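PDB 2W9M: polymerase X from Deinococcus radiodurans, which probably catalyses DNA synthesis from deoxyribonucleoside triphosphates during repair, and holds zinc ions in a C-terminal domain of the PHP phosphoesterase type. Local coordinates for residues Gly80-Ala83 with Pro84-Ala87; Gly252-Phe255 with Ala256-Gln260; Phe431-Ala435 with Ala436-Glu440; Leu497-Arg500 with Glu501-Trp505. All coordinates share one frame; numbering follows the deposited sequence.

Interaction 1: Gly80-Ala83 with Pro84-Ala87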
ATOM      1  N   GLY A  80       0.283   7.557  30.042  1.00 92.73           N
ATOM      2  CA  GLY A  80      -0.729   8.360  29.381  1.00 89.46           C
ATOM      3  C   GLY A  80      -0.936   7.798  27.989  1.00 94.88           C
ATOM      4  O   GLY A  80      -1.195   8.529  27.031  1.00 76.39           O
ATOM      5  N   THR A  81      -0.808   6.477  27.893  1.00100.78           N
ATOM      6  CA  THR A  81      -0.884   5.759  26.627  1.00100.81           C
ATOM      7  C   THR A  81      -1.191   4.285  26.882  1.00 83.03           C
ATOM      8  O   THR A  81      -0.383   3.571  27.477  1.00 78.33           O
ATOM      9  CB  THR A  81       0.442   5.864  25.855  1.00 88.84           C
ATOM     10  OG1 THR A  81       0.578   7.184  25.314  1.00 97.03           O
ATOM     11  CG2 THR A  81       0.485   4.849  24.727  1.00 81.78           C
ATOM     12  N   PHE A  82      -2.362   3.836  26.434  1.00 69.80           N
ATOM     13  CA  PHE A  82      -2.794   2.461  26.669  1.00 61.58           C
ATOM     14  C   PHE A  82      -2.056   1.489  25.756  1.00 66.43           C
ATOM     15  O   PHE A  82      -2.158   1.572  24.532  1.00 65.14           O
ATOM     16  CB  PHE A  82      -4.306   2.331  26.484  1.00 42.55           C
ATOM     17  CG  PHE A  82      -4.878   1.062  27.051  1.00 57.81           C
ATOM     18  CD1 PHE A  82      -4.535   0.642  28.325  1.00 50.86           C
ATOM     19  CD2 PHE A  82      -5.768   0.296  26.315  1.00 43.58           C
ATOM     20  CE1 PHE A  82      -5.061  -0.521  28.851  1.00 44.59           C
ATOM     21  CE2 PHE A  82      -6.296  -0.866  26.839  1.00 53.03           C
ATOM     22  CZ  PHE A  82      -5.943  -1.275  28.110  1.00 48.34           C
ATOM     23  N   ALA A  83      -1.315   0.567  26.363  1.00 73.84           N
ATOM     24  CA  ALA A  83      -0.449  -0.343  25.619  1.00 72.24           C
ATOM     25  C   ALA A  83      -1.180  -1.123  24.523  1.00 64.48           C
ATOM     26  O   ALA A  83      -0.821  -1.022  23.350  1.00 60.10           O
ATOM     27  CB  ALA A  83       0.284  -1.292  26.569  1.00 77.60           C
ATOM     28  N   PRO A  84      -2.205  -1.903  24.903  1.00 43.30           N
ATOM     29  CA  PRO A  84      -2.940  -2.732  23.940  1.00 52.50           C
ATOM     30  C   PRO A  84      -3.326  -2.008  22.643  1.00 44.00           C
ATOM     31  O   PRO A  84      -3.271  -2.624  21.576  1.00 37.49           O
ATOM     32  CB  PRO A  84      -4.189  -3.141  24.726  1.00 46.23           C
ATOM     33  CG  PRO A  84      -3.708  -3.213  26.131  1.00 55.38           C
ATOM     34  CD  PRO A  84      -2.715  -2.086  26.275  1.00 48.89           C
ATOM     35  N   LEU A  85      -3.705  -0.735  22.726  1.00 33.89           N
ATOM     36  CA  LEU A  85      -4.082   0.014  21.529  1.00 37.62           C
ATOM     37  C   LEU A  85      -2.879   0.330  20.643  1.00 36.17           C
ATOM     38  O   LEU A  85      -3.000   0.380  19.417  1.00 42.85           O
ATOM     39  CB  LEU A  85      -4.826   1.299  21.896  1.00 41.64           C
ATOM     40  CG  LEU A  85      -6.214   1.076  22.496  1.00 38.00           C
ATOM     41  CD1 LEU A  85      -6.902   2.401  22.791  1.00 41.51           C
ATOM     42  CD2 LEU A  85      -7.054   0.226  21.561  1.00 37.90           C
ATOM     43  N   GLU A  86      -1.720   0.537  21.262  1.00 35.95           N
ATOM     44  CA  GLU A  86      -0.492   0.775  20.511  1.00 38.44           C
ATOM     45  C   GLU A  86      -0.051  -0.476  19.760  1.00 33.18           C
ATOM     46  O   GLU A  86       0.409  -0.397  18.623  1.00 35.09           O
ATOM     47  CB  GLU A  86       0.621   1.257  21.438  1.00 46.72           C
ATOM     48  CG  GLU A  86       0.274   2.511  22.222  1.00 57.00           C
ATOM     49  CD  GLU A  86      -0.006   3.710  21.331  1.00 81.06           C
ATOM     50  OE1 GLU A  86      -0.668   3.543  20.283  1.00 80.81           O
ATOM     51  OE2 GLU A  86       0.432   4.826  21.683  1.00 85.95           O
ATOM     52  N   ALA A  87      -0.197  -1.626  20.407  1.00 28.60           N
ATOM     53  CA  ALA A  87       0.096  -2.905  19.774  1.00 29.78           C
ATOM     54  C   ALA A  87      -0.761  -3.069  18.529  1.00 35.42           C
ATOM     55  O   ALA A  87      -0.260  -3.434  17.466  1.00 47.57           O
ATOM     56  CB  ALA A  87      -0.149  -4.054  20.744  1.00 26.02           C
TER
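Phe82 and Pro84 make the tight half of this helix start: the pyrrolidine CD sits over the middle of the phenyl face, 3.6 Å from the ring centroid and only 2° off the normal, a CH-pi contact. Pro84 CG meets the ring at CZ, also at 3.6 Å. With CG trans to its own nitrogen (chi1 -165°), the ring of Phe82 leans forward along the chain, onto the proline, while Leu85 CG closes on the rim at CD2, 3.9 Å away. Phe82, in the short loop that leaves helix 67-79 at Gly80, takes the N-cap position of helix 83-91, in the N-terminal, helical part of the polymerase X region. Its carbonyl O receives weak bonds from Leu85 N and Glu86 N; a straighter one runs from Ala87 N to Ala83 O (3.1 Å). The ring also packs on Ala16, Leu17 and Thr20 of helix 10-26 and meets Phe76. An alanine at Phe82 takes away the ring under Pro84 and would probably leave a gap between the proline and helix 10-26. The other side is looser and faces solvent: the exposed Glu86, bent at chi2, merely lays CG 3.4 Å from Thr81 CG2.

Interaction 2: Gly252-Phe255 with Ala256-Gln260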
ATOM      1  N   GLY A 252       5.248  16.969 -13.281  1.00 42.87           N
ATOM      2  CA  GLY A 252       5.610  18.270 -13.805  1.00 43.10           C
ATOM      3  C   GLY A 252       6.673  19.018 -13.015  1.00 44.97           C
ATOM      4  O   GLY A 252       7.864  18.855 -13.275  1.00 53.56           O
ATOM      5  N   GLU A 253       6.242  19.817 -12.040  1.00 38.91           N
ATOM      6  CA  GLU A 253       7.075  20.877 -11.443  1.00 45.33           C
ATOM      7  C   GLU A 253       8.589  20.781 -11.659  1.00 44.74           C
ATOM      8  O   GLU A 253       9.154  21.580 -12.407  1.00 47.75           O
ATOM      9  CB  GLU A 253       6.731  21.118  -9.967  1.00 46.78           C
ATOM     10  CG  GLU A 253       5.577  22.101  -9.772  1.00 57.38           C
ATOM     11  CD  GLU A 253       5.373  22.516  -8.322  1.00 82.21           C
ATOM     12  OE1 GLU A 253       5.962  21.877  -7.424  1.00 78.97           O
ATOM     13  OE2 GLU A 253       4.620  23.485  -8.076  1.00 68.15           O
ATOM     14  N   HIS A 254       9.249  19.822 -11.018  1.00 37.34           N
ATOM     15  CA  HIS A 254      10.696  19.708 -11.174  1.00 36.46           C
ATOM     16  C   HIS A 254      11.097  19.510 -12.630  1.00 49.31           C
ATOM     17  O   HIS A 254      11.989  20.195 -13.134  1.00 54.15           O
ATOM     18  CB  HIS A 254      11.279  18.577 -10.330  1.00 36.33           C
ATOM     19  CG  HIS A 254      12.708  18.273 -10.656  1.00 45.02           C
ATOM     20  ND1 HIS A 254      13.763  18.967 -10.097  1.00 48.23           N
ATOM     21  CD2 HIS A 254      13.258  17.370 -11.499  1.00 44.52           C
ATOM     22  CE1 HIS A 254      14.899  18.492 -10.573  1.00 41.21           C
ATOM     23  NE2 HIS A 254      14.624  17.523 -11.426  1.00 47.73           N
ATOM     24  N   PHE A 255      10.447  18.564 -13.297  1.00 36.92           N
ATOM     25  CA  PHE A 255      10.756  18.276 -14.691  1.00 40.34           C
ATOM     26  C   PHE A 255      10.395  19.447 -15.612  1.00 35.20           C
ATOM     27  O   PHE A 255      11.145  19.775 -16.530  1.00 34.50           O
ATOM     28  CB  PHE A 255      10.049  16.995 -15.148  1.00 31.44           C
ATOM     29  CG  PHE A 255      10.218  16.702 -16.611  1.00 32.49           C
ATOM     30  CD1 PHE A 255      11.394  16.152 -17.087  1.00 24.16           C
ATOM     31  CD2 PHE A 255       9.202  16.982 -17.513  1.00 34.64           C
ATOM     32  CE1 PHE A 255      11.554  15.884 -18.431  1.00 25.06           C
ATOM     33  CE2 PHE A 255       9.361  16.713 -18.859  1.00 34.78           C
ATOM     34  CZ  PHE A 255      10.540  16.165 -19.316  1.00 30.11           C
ATOM     35  N   ALA A 256       9.243  20.063 -15.365  1.00 35.78           N
ATOM     36  CA  ALA A 256       8.797  21.213 -16.143  1.00 34.67           C
ATOM     37  C   ALA A 256       9.878  22.287 -16.194  1.00 37.61           C
ATOM     38  O   ALA A 256      10.216  22.792 -17.263  1.00 36.88           O
ATOM     39  CB  ALA A 256       7.511  21.780 -15.556  1.00 29.94           C
ATOM     40  N   GLY A 257      10.416  22.640 -15.029  1.00 42.32           N
ATOM     41  CA  GLY A 257      11.488  23.613 -14.954  1.00 31.97           C
ATOM     42  C   GLY A 257      12.694  23.158 -15.751  1.00 36.37           C
ATOM     43  O   GLY A 257      13.334  23.950 -16.439  1.00 48.73           O
ATOM     44  N   GLN A 258      12.999  21.870 -15.661  1.00 38.41           N
ATOM     45  CA  GLN A 258      14.122  21.294 -16.385  1.00 44.48           C
ATOM     46  C   GLN A 258      13.968  21.470 -17.894  1.00 35.37           C
ATOM     47  O   GLN A 258      14.891  21.914 -18.573  1.00 43.42           O
ATOM     48  CB  GLN A 258      14.260  19.808 -16.047  1.00 31.65           C
ATOM     49  CG  GLN A 258      14.865  19.530 -14.683  1.00 43.51           C
ATOM     50  CD  GLN A 258      16.292  19.013 -14.768  1.00 63.15           C
ATOM     51  OE1 GLN A 258      16.614  18.182 -15.620  1.00 68.65           O
ATOM     52  NE2 GLN A 258      17.150  19.494 -13.877  1.00 60.82           N
ATOM     53  N   VAL A 259      12.795  21.121 -18.411  1.00 34.84           N
ATOM     54  CA  VAL A 259      12.575  21.074 -19.850  1.00 35.53           C
ATOM     55  C   VAL A 259      12.421  22.471 -20.449  1.00 36.74           C
ATOM     56  O   VAL A 259      12.732  22.693 -21.619  1.00 43.74           O
ATOM     57  CB  VAL A 259      11.357  20.185 -20.211  1.00 36.38           C
ATOM     58  CG1 VAL A 259      10.068  20.981 -20.146  1.00 33.38           C
ATOM     59  CG2 VAL A 259      11.537  19.578 -21.590  1.00 43.78           C
ATOM     60  N   GLN A 260      11.942  23.410 -19.640  1.00 38.19           N
ATOM     61  CA  GLN A 260      11.866  24.804 -20.054  1.00 48.11           C
ATOM     62  C   GLN A 260      13.262  25.409 -20.131  1.00 43.30           C
ATOM     63  O   GLN A 260      13.597  26.103 -21.091  1.00 57.14           O
ATOM     64  CB  GLN A 260      10.984  25.602 -19.094  1.00 32.68           C
ATOM     65  CG  GLN A 260       9.515  25.558 -19.441  1.00 34.93           C
ATOM     66  CD  GLN A 260       8.649  26.157 -18.357  1.00 53.51           C
ATOM     67  OE1 GLN A 260       8.921  25.990 -17.169  1.00 51.46           O
ATOM     68  NE2 GLN A 260       7.593  26.855 -18.761  1.00 48.47           N
TER
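His254 and Gln258, one helical turn apart, lie alongside each other and point the same way. The Gln258 CG methylene rests over a face of the imidazole, 4.2 Å from its centroid, as a CH-pi contact, and beyond it the amide and ring planes are 17° apart. The nearest side-chain approach is His254 NE2 to Gln258 CG, 3.8 Å. Bent at chi2 (-107°), the glutamine has its amide NE2 4.1 Å from His254 CE1. On another flank of the helix Phe255 presents a face to Val259: CB of the valine stands 4.1 Å above the phenyl plane, displaced toward the rim near CZ. Beneath these side chains, backbone bonds of the alpha-helical kind fix the spacing, with Val259 N to Phe255 O at 2.8 Å and Gln258 N to His254 O at 3.2 Å. The first of the series, Ala256 N to Gly252 O, is straight at the hydrogen (168°), yet its donor stands well above the carbonyl plane. Farther out, His254 NE2 is hydrogen-bonded to Asp309 OD2, which anchors the imidazole and would tend to stabilise its protonated form; Gln258 touches the same aspartate and Arg299. An alanine at Gln258 lacks the CG methylene and the amide, and would probably leave that face of the imidazole without its cover and the ring freer to tilt about its bond to Asp309. Within the polymerase-beta-type thumb, helix 253-264 packs Phe255 on Leu248 of helix 243-249, while Gln260 NE2 bonds to Leu270 O of strand 269-271.

Interaction 3: Phe431-Ala435 with Ala436-Glu440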
ATOM      1  N   PHE A 431       8.047  -0.267  17.697  1.00 33.03           N
ATOM      2  CA  PHE A 431       8.447   0.707  16.688  1.00 43.18           C
ATOM      3  C   PHE A 431       9.339   1.805  17.262  1.00 45.12           C
ATOM      4  O   PHE A 431       9.867   2.636  16.521  1.00 40.19           O
ATOM      5  CB  PHE A 431       7.214   1.328  16.027  1.00 38.91           C
ATOM      6  CG  PHE A 431       6.551   0.433  15.020  1.00 47.88           C
ATOM      7  CD1 PHE A 431       6.046  -0.801  15.393  1.00 39.37           C
ATOM      8  CD2 PHE A 431       6.428   0.829  13.699  1.00 49.58           C
ATOM      9  CE1 PHE A 431       5.435  -1.625  14.466  1.00 44.01           C
ATOM     10  CE2 PHE A 431       5.818   0.010  12.769  1.00 50.52           C
ATOM     11  CZ  PHE A 431       5.322  -1.218  13.152  1.00 42.56           C
ATOM     12  N   THR A 432       9.510   1.807  18.579  1.00 38.61           N
ATOM     13  CA  THR A 432      10.241   2.890  19.231  1.00 46.32           C
ATOM     14  C   THR A 432      11.597   2.482  19.816  1.00 47.69           C
ATOM     15  O   THR A 432      12.219   3.248  20.554  1.00 42.99           O
ATOM     16  CB  THR A 432       9.381   3.589  20.304  1.00 55.47           C
ATOM     17  OG1 THR A 432       8.687   2.606  21.082  1.00 51.68           O
ATOM     18  CG2 THR A 432       8.365   4.511  19.645  1.00 38.96           C
ATOM     19  N   LEU A 433      12.058   1.281  19.485  1.00 35.77           N
ATOM     20  CA  LEU A 433      13.419   0.890  19.817  1.00 25.72           C
ATOM     21  C   LEU A 433      14.389   1.908  19.222  1.00 39.92           C
ATOM     22  O   LEU A 433      14.123   2.480  18.164  1.00 39.53           O
ATOM     23  CB  LEU A 433      13.727  -0.501  19.267  1.00 27.71           C
ATOM     24  CG  LEU A 433      13.512  -1.728  20.154  1.00 36.50           C
ATOM     25  CD1 LEU A 433      12.142  -1.717  20.808  1.00 42.97           C
ATOM     26  CD2 LEU A 433      13.711  -2.994  19.330  1.00 39.35           C
ATOM     27  N   ASP A 434      15.511   2.140  19.897  1.00 32.39           N
ATOM     28  CA  ASP A 434      16.536   3.031  19.360  1.00 34.42           C
ATOM     29  C   ASP A 434      17.105   2.469  18.058  1.00 44.11           C
ATOM     30  O   ASP A 434      17.046   1.263  17.823  1.00 34.42           O
ATOM     31  CB  ASP A 434      17.655   3.266  20.380  1.00 47.59           C
ATOM     32  CG  ASP A 434      18.075   1.995  21.094  1.00 75.79           C
ATOM     33  OD1 ASP A 434      19.263   1.616  20.982  1.00 59.79           O
ATOM     34  OD2 ASP A 434      17.218   1.372  21.763  1.00 76.51           O
ATOM     35  N   ALA A 435      17.653   3.347  17.221  1.00 27.08           N
ATOM     36  CA  ALA A 435      18.139   2.952  15.904  1.00 25.36           C
ATOM     37  C   ALA A 435      19.052   1.723  15.928  1.00 29.87           C
ATOM     38  O   ALA A 435      18.859   0.787  15.153  1.00 43.30           O
ATOM     39  CB  ALA A 435      18.835   4.119  15.223  1.00 32.88           C
ATOM     40  N   ALA A 436      20.042   1.727  16.815  1.00 29.18           N
ATOM     41  CA  ALA A 436      21.035   0.653  16.853  1.00 39.34           C
ATOM     42  C   ALA A 436      20.445  -0.698  17.268  1.00 34.04           C
ATOM     43  O   ALA A 436      20.861  -1.747  16.771  1.00 30.43           O
ATOM     44  CB  ALA A 436      22.198   1.033  17.758  1.00 26.49           C
ATOM     45  N   ARG A 437      19.481  -0.672  18.182  1.00 25.90           N
ATOM     46  CA  ARG A 437      18.791  -1.894  18.581  1.00 32.28           C
ATOM     47  C   ARG A 437      17.885  -2.419  17.467  1.00 36.94           C
ATOM     48  O   ARG A 437      17.785  -3.628  17.250  1.00 42.09           O
ATOM     49  CB  ARG A 437      17.992  -1.665  19.865  1.00 30.92           C
ATOM     50  CG  ARG A 437      18.640  -2.261  21.107  1.00 53.91           C
ATOM     51  CD  ARG A 437      18.093  -3.657  21.383  1.00 68.38           C
ATOM     52  NE  ARG A 437      17.054  -3.642  22.412  1.00 77.42           N
ATOM     53  CZ  ARG A 437      16.037  -4.498  22.469  1.00 83.84           C
ATOM     54  NH1 ARG A 437      15.906  -5.434  21.537  1.00 65.99           N
ATOM     55  NH2 ARG A 437      15.144  -4.410  23.449  1.00 58.40           N
ATOM     56  N   GLN A 438      17.233  -1.501  16.761  1.00 30.17           N
ATOM     57  CA  GLN A 438      16.312  -1.855  15.690  1.00 24.24           C
ATOM     58  C   GLN A 438      17.059  -2.455  14.503  1.00 35.09           C
ATOM     59  O   GLN A 438      16.613  -3.435  13.903  1.00 35.78           O
ATOM     60  CB  GLN A 438      15.525  -0.622  15.242  1.00 30.91           C
ATOM     61  CG  GLN A 438      14.334  -0.938  14.350  1.00 27.50           C
ATOM     62  CD  GLN A 438      13.132  -1.419  15.137  1.00 34.70           C
ATOM     63  OE1 GLN A 438      12.875  -2.618  15.229  1.00 32.09           O
ATOM     64  NE2 GLN A 438      12.391  -0.482  15.718  1.00 39.69           N
ATOM     65  N   THR A 439      18.195  -1.855  14.163  1.00 22.84           N
ATOM     66  CA  THR A 439      19.027  -2.350  13.075  1.00 29.14           C
ATOM     67  C   THR A 439      19.529  -3.767  13.355  1.00 36.53           C
ATOM     68  O   THR A 439      19.458  -4.641  12.487  1.00 30.95           O
ATOM     69  CB  THR A 439      20.231  -1.423  12.827  1.00 29.03           C
ATOM     70  OG1 THR A 439      19.761  -0.137  12.409  1.00 33.19           O
ATOM     71  CG2 THR A 439      21.140  -1.999  11.750  1.00 16.99           C
ATOM     72  N   GLU A 440      20.038  -3.988  14.565  1.00 33.02           N
ATOM     73  CA  GLU A 440      20.528  -5.305  14.961  1.00 44.46           C
ATOM     74  C   GLU A 440      19.408  -6.338  14.879  1.00 37.15           C
ATOM     75  O   GLU A 440      19.624  -7.476  14.468  1.00 32.90           O
ATOM     76  CB  GLU A 440      21.098  -5.256  16.382  1.00 56.30           C
ATOM     77  CG  GLU A 440      21.712  -6.563  16.860  1.00 73.93           C
ATOM     78  CD  GLU A 440      22.203  -6.488  18.300  1.00101.34           C
ATOM     79  OE1 GLU A 440      21.961  -7.450  19.062  1.00 91.17           O
ATOM     80  OE2 GLU A 440      22.825  -5.467  18.672  1.00 99.16           O
TER
HETATM   81  O   HOH W   1      13.184   2.246  15.574  1.00 35.63           O
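Leu433 lays its CD2 methyl over one face of the Arg437 guanidinium, 4.0 Å above the plane and shifted toward the rim. The carboxylate of Asp434 is turned 76° from that guanidinium and touches the arginine lower down: OD1 and OD2 both lie 3.7 Å from Arg437 CB. Asp434 OD2 stays 5.1 Å from Arg437 NE, so the opposite charges probably attract without a salt bridge. The Gln438 amide, by contrast, is firmly held. Its NE2 bonds Asn430 O and its OE1 is taken by Arg441 NH1; NE2 also donates to a water at 2.8 Å, which lies 2.8 Å from Leu433 O and can donate to it. A bend at chi2 (79°) turns this amide back along the loop. Ala435 O is gripped twice, by Thr439 N at 2.9 Å and by Thr439 OG1 at 3.0 Å, the hydroxyl coming from above the carbonyl plane. That same OG1 is bonded to Asp471 N. Phe431, whose ring meets Tyr468 edge-to-face, has its side chain about 8 Å from a bound zinc ion. With Asp434 at the N-cap, this is the start of helix 435-446, on the loop that follows strand 422-426 of the parallel sheet and carries the zinc ligand His428, in a PHP-family domain.

Interaction 4: Leu497-Arg500 with Glu501-Trp505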
ATOM      1  N   LEU A 497       9.504  -1.496   0.481  1.00 23.55           N
ATOM      2  CA  LEU A 497      10.614  -0.552   0.286  1.00 23.26           C
ATOM      3  C   LEU A 497      10.377   0.634  -0.656  1.00 25.18           C
ATOM      4  O   LEU A 497       9.830   0.478  -1.748  1.00 28.51           O
ATOM      5  CB  LEU A 497      11.821  -1.344  -0.223  1.00 18.81           C
ATOM      6  CG  LEU A 497      13.185  -0.664  -0.278  1.00 32.21           C
ATOM      7  CD1 LEU A 497      13.702  -0.403   1.135  1.00 25.05           C
ATOM      8  CD2 LEU A 497      14.169  -1.527  -1.070  1.00 19.50           C
ATOM      9  N   ASP A 498      10.813   1.817  -0.229  1.00 27.93           N
ATOM     10  CA  ASP A 498      10.694   3.026  -1.040  1.00 27.62           C
ATOM     11  C   ASP A 498      11.423   2.851  -2.368  1.00 30.41           C
ATOM     12  O   ASP A 498      12.481   2.222  -2.415  1.00 27.81           O
ATOM     13  CB  ASP A 498      11.265   4.230  -0.287  1.00 27.17           C
ATOM     14  CG  ASP A 498      10.905   5.551  -0.941  1.00 43.83           C
ATOM     15  OD1 ASP A 498      11.833   6.317  -1.264  1.00 45.99           O
ATOM     16  OD2 ASP A 498       9.698   5.822  -1.139  1.00 60.77           O
ATOM     17  N   TRP A 499      10.866   3.404  -3.444  1.00 26.46           N
ATOM     18  CA  TRP A 499      11.469   3.237  -4.767  1.00 27.01           C
ATOM     19  C   TRP A 499      12.837   3.903  -4.844  1.00 31.41           C
ATOM     20  O   TRP A 499      13.676   3.515  -5.652  1.00 30.32           O
ATOM     21  CB  TRP A 499      10.550   3.741  -5.886  1.00 21.15           C
ATOM     22  CG  TRP A 499      10.344   5.227  -5.903  1.00 25.12           C
ATOM     23  CD1 TRP A 499       9.306   5.913  -5.344  1.00 34.86           C
ATOM     24  CD2 TRP A 499      11.192   6.211  -6.513  1.00 30.50           C
ATOM     25  NE1 TRP A 499       9.456   7.262  -5.561  1.00 40.65           N
ATOM     26  CE2 TRP A 499      10.604   7.470  -6.276  1.00 43.46           C
ATOM     27  CE3 TRP A 499      12.389   6.150  -7.228  1.00 33.74           C
ATOM     28  CZ2 TRP A 499      11.175   8.657  -6.736  1.00 31.05           C
ATOM     29  CZ3 TRP A 499      12.951   7.327  -7.683  1.00 34.98           C
ATOM     30  CH2 TRP A 499      12.344   8.564  -7.434  1.00 35.98           C
ATOM     31  N   ARG A 500      13.065   4.897  -3.991  1.00 29.09           N
ATOM     32  CA  ARG A 500      14.352   5.578  -3.960  1.00 25.11           C
ATOM     33  C   ARG A 500      15.452   4.650  -3.479  1.00 20.99           C
ATOM     34  O   ARG A 500      16.555   4.670  -4.007  1.00 30.41           O
ATOM     35  CB  ARG A 500      14.285   6.831  -3.086  1.00 22.75           C
ATOM     36  CG  ARG A 500      13.524   7.971  -3.734  1.00 24.60           C
ATOM     37  CD  ARG A 500      13.020   8.969  -2.712  1.00 25.77           C
ATOM     38  NE  ARG A 500      12.005   9.843  -3.290  1.00 43.95           N
ATOM     39  CZ  ARG A 500      10.712   9.544  -3.349  1.00 47.49           C
ATOM     40  NH1 ARG A 500      10.274   8.391  -2.859  1.00 50.04           N
ATOM     41  NH2 ARG A 500       9.856  10.395  -3.898  1.00 36.59           N
ATOM     42  N   GLU A 501      15.150   3.833  -2.476  1.00 28.32           N
ATOM     43  CA  GLU A 501      16.124   2.875  -1.962  1.00 21.73           C
ATOM     44  C   GLU A 501      16.300   1.690  -2.911  1.00 21.52           C
ATOM     45  O   GLU A 501      17.397   1.149  -3.039  1.00 41.00           O
ATOM     46  CB  GLU A 501      15.730   2.395  -0.568  1.00 26.27           C
ATOM     47  CG  GLU A 501      15.675   3.505   0.473  1.00 40.79           C
ATOM     48  CD  GLU A 501      17.024   4.172   0.700  1.00 54.15           C
ATOM     49  OE1 GLU A 501      18.046   3.656   0.196  1.00 49.68           O
ATOM     50  OE2 GLU A 501      17.062   5.214   1.388  1.00 52.07           O
ATOM     51  N   ALA A 502      15.218   1.299  -3.577  1.00 22.21           N
ATOM     52  CA  ALA A 502      15.269   0.252  -4.594  1.00 28.02           C
ATOM     53  C   ALA A 502      16.134   0.677  -5.779  1.00 26.88           C
ATOM     54  O   ALA A 502      16.849  -0.135  -6.359  1.00 29.01           O
ATOM     55  CB  ALA A 502      13.867  -0.096  -5.066  1.00 23.46           C
ATOM     56  N   LEU A 503      16.054   1.954  -6.139  1.00 31.22           N
ATOM     57  CA  LEU A 503      16.866   2.505  -7.220  1.00 34.29           C
ATOM     58  C   LEU A 503      18.351   2.371  -6.897  1.00 28.07           C
ATOM     59  O   LEU A 503      19.151   2.025  -7.760  1.00 34.13           O
ATOM     60  CB  LEU A 503      16.512   3.979  -7.465  1.00 20.88           C
ATOM     61  CG  LEU A 503      17.282   4.702  -8.574  1.00 24.83           C
ATOM     62  CD1 LEU A 503      17.089   4.009  -9.911  1.00 28.76           C
ATOM     63  CD2 LEU A 503      16.852   6.157  -8.658  1.00 29.73           C
ATOM     64  N   ARG A 504      18.708   2.638  -5.645  1.00 25.61           N
ATOM     65  CA  ARG A 504      20.099   2.561  -5.212  1.00 24.00           C
ATOM     66  C   ARG A 504      20.623   1.130  -5.125  1.00 24.51           C
ATOM     67  O   ARG A 504      21.820   0.896  -5.263  1.00 31.30           O
ATOM     68  CB  ARG A 504      20.277   3.257  -3.859  1.00 28.91           C
ATOM     69  CG  ARG A 504      20.229   4.774  -3.933  1.00 19.54           C
ATOM     70  CD  ARG A 504      20.320   5.414  -2.554  1.00 28.65           C
ATOM     71  NE  ARG A 504      21.613   5.189  -1.914  1.00 28.11           N
ATOM     72  CZ  ARG A 504      21.778   4.582  -0.743  1.00 36.20           C
ATOM     73  NH1 ARG A 504      20.728   4.135  -0.071  1.00 37.73           N
ATOM     74  NH2 ARG A 504      22.993   4.428  -0.234  1.00 38.50           N
ATOM     75  N   TRP A 505      19.725   0.175  -4.890  1.00 37.04           N
ATOM     76  CA  TRP A 505      20.123  -1.208  -4.621  1.00 28.95           C
ATOM     77  C   TRP A 505      19.742  -2.184  -5.732  1.00 26.48           C
ATOM     78  O   TRP A 505      19.901  -3.396  -5.572  1.00 25.12           O
ATOM     79  CB  TRP A 505      19.513  -1.690  -3.298  1.00 24.05           C
ATOM     80  CG  TRP A 505      20.214  -1.184  -2.076  1.00 22.36           C
ATOM     81  CD1 TRP A 505      20.027   0.017  -1.457  1.00 23.25           C
ATOM     82  CD2 TRP A 505      21.215  -1.874  -1.315  1.00 29.65           C
ATOM     83  NE1 TRP A 505      20.850   0.121  -0.358  1.00 28.52           N
ATOM     84  CE2 TRP A 505      21.592  -1.030  -0.250  1.00 26.84           C
ATOM     85  CE3 TRP A 505      21.831  -3.127  -1.430  1.00 22.39           C
ATOM     86  CZ2 TRP A 505      22.554  -1.393   0.690  1.00 30.51           C
ATOM     87  CZ3 TRP A 505      22.784  -3.489  -0.498  1.00 20.91           C
ATOM     88  CH2 TRP A 505      23.138  -2.626   0.549  1.00 31.72           C
TER
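Leu497 sets its CD1 methyl 3.9 Å from Glu501 CB and its CD2 4.3 Å from Ala502 CB, closing the apolar side. The polar side follows Arg500. Its CB leaves beside Glu501 N; CG rides 3.7 Å above the plane of the Trp499 indole, toward the rim; the chain then runs extended to NE. At the end the tilted guanidinium turns a face to the rim of the indole, Trp499 CZ2 lying 3.5 Å from its plane, over its centre. NH1 makes a salt bridge to the syn lone pair of Asp498 OD1, 3.0 Å and 165° at the hydrogen, and NH2 is paired with Glu193. Asp498 is also the N-cap of helix 499-505, with OD1 taking a weak capping bond from Arg500 N and OD2 held by Arg460. This helix is the crossover of a beta-alpha-beta unit between strands 485-489 and 511-514, and Leu497 and Ala502 pack on Phe511 of the latter strand. One turn on, Leu503 CD2 comes to the edge of the Trp499 ring at CZ3 (4.2 Å). Arg504 NH1 makes a salt bridge to the syn lone pair of Glu501 OE1 at 2.7 Å.

All four contacts lie at or near helix starts, and no two touch. Half the touching residues of interactions 2 and 4 are buried, against two of seven in interaction 1 and two of eight in interaction 3, the one richest in exposed residues. Interactions 1, 3 and 4 each include an N-cap residue, but only interaction 4 adds a side-chain capping bond. Interactions 1 and 2 belong to the polymerase part, centres about 46 Å apart; interactions 3 and 4 follow strands 422-426 and 485-489 of the parallel sheet. Aliphatic carbons lie on rings in interactions 1, 2 and 4; a doubly held carbonyl marks interaction 3, and salt bridges within the segments mark interaction 4.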